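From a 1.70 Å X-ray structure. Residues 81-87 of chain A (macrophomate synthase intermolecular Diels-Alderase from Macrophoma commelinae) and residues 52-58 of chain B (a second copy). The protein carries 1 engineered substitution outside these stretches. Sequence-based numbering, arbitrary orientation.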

# COMPACT_ATOMS: atom_id res chain seq x y z
N LEU A 81 2.35 11.20 -1.33
CA LEU A 81 2.42 12.64 -1.60
C LEU A 81 3.49 12.86 -2.67
O LEU A 81 3.30 13.58 -3.66
CB LEU A 81 2.81 13.41 -0.34
CG LEU A 81 3.15 14.90 -0.54
CD1 LEU A 81 1.97 15.64 -1.20
CD2 LEU A 81 3.48 15.52 0.82
N HIS A 82 4.64 12.24 -2.45
CA HIS A 82 5.76 12.31 -3.39
C HIS A 82 5.30 11.84 -4.77
O HIS A 82 5.57 12.49 -5.78
CB HIS A 82 6.91 11.44 -2.85
CG HIS A 82 7.98 11.09 -3.85
ND1 HIS A 82 7.89 9.98 -4.67
CD2 HIS A 82 9.19 11.64 -4.10
CE1 HIS A 82 9.01 9.86 -5.37
NE2 HIS A 82 9.82 10.85 -5.04
N ASP A 83 4.59 10.71 -4.82
CA ASP A 83 4.13 10.18 -6.10
C ASP A 83 3.08 11.06 -6.75
O ASP A 83 3.03 11.15 -7.98
CB ASP A 83 3.58 8.76 -5.93
CG ASP A 83 4.68 7.72 -5.65
OD1 ASP A 83 5.87 8.04 -5.77
OD2 ASP A 83 4.33 6.57 -5.32
N ALA A 84 2.23 11.70 -5.95
CA ALA A 84 1.18 12.55 -6.50
C ALA A 84 1.82 13.79 -7.14
O ALA A 84 1.43 14.23 -8.22
CB ALA A 84 0.19 12.97 -5.39
N ILE A 85 2.83 14.34 -6.47
CA ILE A 85 3.48 15.53 -7.01
C ILE A 85 4.16 15.17 -8.34
O ILE A 85 4.03 15.89 -9.33
CB ILE A 85 4.49 16.10 -6.00
CG1 ILE A 85 3.71 16.62 -4.78
CG2 ILE A 85 5.29 17.26 -6.64
CD1 ILE A 85 4.60 17.03 -3.58
N HIS A 86 4.87 14.04 -8.36
CA HIS A 86 5.52 13.58 -9.59
C HIS A 86 4.45 13.37 -10.67
O HIS A 86 4.61 13.79 -11.80
CB HIS A 86 6.23 12.24 -9.40
CG HIS A 86 7.60 12.34 -8.82
ND1 HIS A 86 8.39 11.24 -8.59
CD2 HIS A 86 8.33 13.42 -8.44
CE1 HIS A 86 9.56 11.63 -8.10
NE2 HIS A 86 9.55 12.95 -8.00
N ALA A 87 3.37 12.68 -10.31
CA ALA A 87 2.33 12.42 -11.32
C ALA A 87 1.72 13.70 -11.90
O ALA A 87 1.47 13.79 -13.12
CB ALA A 87 1.23 11.54 -10.73
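Chain B 52-58: STFVTKV

Chain B residues 52-58 lie against one side of the chain A helix 81-87 as the opening of a helix of their own. Ser B52 is extended (phi/psi -149/121) and occupies the N-cap position; its OG accepts from Val B55 N at 3.3 Å and, weakly, from Phe B54 N at 3.3 Å. From Thr B53 onward the backbone is helical, with phi near -60° and psi between -25 and -44°, and Lys B57 N donates to Thr B53 O at 2.9 Å. The two helices run in broadly the same direction, crossing at 41°, and their axes come no closer than 12.4 Å. At that separation the backbones stay apart, with the CA atoms of Asp A83 and Phe B54 8.7 Å from each other and those of His A86 and Lys B57 10.1 Å, so side chains must bridge the gap.

Lys B57 does most of this, covering the largest area of any residue here. Its CA-to-CB bond points toward chain A, and with chi1 m (-69°) and chi2 to chi4 all t the chain is stretched out, carrying the ammonium group across to the chain A helix. There NZ donates to Asp A83 OD1 at 3.0 Å, a hydrogen bond that is also a salt bridge, and to His A86 ND1 at 3.0 Å, reaching the imidazole at its edge, near the ring plane. Water 2 accepts from Lys B57 NZ at 2.9 Å and donates to Asp A83 O at 2.8 Å, tying the same ammonium group to the helix backbone. Because Asp A83 and His A86 are three residues apart, about one helical turn, both can face a single ammonium group.

His A82 covers the next largest share. Its CA-to-CB bond points toward chain B, and chi1 is t (164°). Its ND1 donates to Asp A83 OD1 at 3.0 Å, so this one carboxylate oxygen accepts from both the histidine and the lysine. His A82 CE1 lies 4.0 Å from Lys B57 NZ and 3.9 Å from Phe B54 CE2. The imidazole and phenyl planes are near parallel, at 22°, but slid apart, with centroids 5.7 Å from each other, so the rings barely overlap. The CA-to-CB bond of Phe B54 points sideways, but the end of the side chain, with chi1 t (-172°), comes nearer to chain A.

Beside the lysine, Thr B53 OG1 is 4.2 Å from Asp A83 OD2, and water 1 bridges them: it lies 2.6 Å from Thr B53 OG1 and donates to Asp A83 OD2 at 2.8 Å.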

# COMPACT_ATOMS: atom_id res chain seq x y z
N SER B 52 8.83 -2.04 -7.31
CA SER B 52 8.83 -0.71 -6.71
C SER B 52 8.80 0.32 -7.83
O SER B 52 9.69 0.34 -8.69
CB SER B 52 10.11 -0.52 -5.89
OG SER B 52 10.30 0.85 -5.59
N THR B 53 7.77 1.16 -7.84
CA THR B 53 7.69 2.18 -8.88
C THR B 53 8.81 3.20 -8.68
O THR B 53 9.22 3.84 -9.64
CB THR B 53 6.33 2.90 -8.89
OG1 THR B 53 6.11 3.52 -7.63
CG2 THR B 53 5.21 1.90 -9.17
N PHE B 54 9.31 3.35 -7.45
CA PHE B 54 10.41 4.29 -7.21
C PHE B 54 11.61 3.78 -8.02
O PHE B 54 12.31 4.55 -8.67
CB PHE B 54 10.74 4.36 -5.71
CG PHE B 54 11.72 5.44 -5.36
CD1 PHE B 54 13.08 5.28 -5.60
CD2 PHE B 54 11.28 6.64 -4.79
CE1 PHE B 54 13.99 6.30 -5.29
CE2 PHE B 54 12.16 7.66 -4.48
CZ PHE B 54 13.53 7.50 -4.73
N VAL B 55 11.84 2.47 -7.98
CA VAL B 55 12.93 1.89 -8.76
C VAL B 55 12.69 2.12 -10.26
O VAL B 55 13.61 2.46 -11.00
CB VAL B 55 13.07 0.38 -8.48
CG1 VAL B 55 14.08 -0.26 -9.46
CG2 VAL B 55 13.57 0.18 -7.05
N THR B 56 11.45 1.95 -10.71
CA THR B 56 11.17 2.17 -12.13
C THR B 56 11.58 3.60 -12.50
O THR B 56 12.12 3.84 -13.58
CB THR B 56 9.67 2.05 -12.46
OG1 THR B 56 9.11 0.96 -11.72
CG2 THR B 56 9.49 1.79 -13.95
N LYS B 57 11.27 4.54 -11.62
CA LYS B 57 11.62 5.93 -11.89
C LYS B 57 13.14 6.14 -11.99
O LYS B 57 13.62 6.91 -12.82
CB LYS B 57 11.04 6.83 -10.80
CG LYS B 57 9.51 6.91 -10.86
CD LYS B 57 8.97 7.70 -9.66
CE LYS B 57 7.46 7.88 -9.76
NZ LYS B 57 6.94 8.62 -8.55
N VAL B 58 13.89 5.48 -11.11
CA VAL B 58 15.36 5.60 -11.14
C VAL B 58 15.86 4.99 -12.46
O VAL B 58 16.72 5.56 -13.12
CB VAL B 58 15.99 4.85 -9.96
CG1 VAL B 58 17.52 4.84 -10.10
CG2 VAL B 58 15.58 5.53 -8.65
O HOH W 1 4.07 5.09 -7.70
O HOH W 2 4.31 9.23 -9.53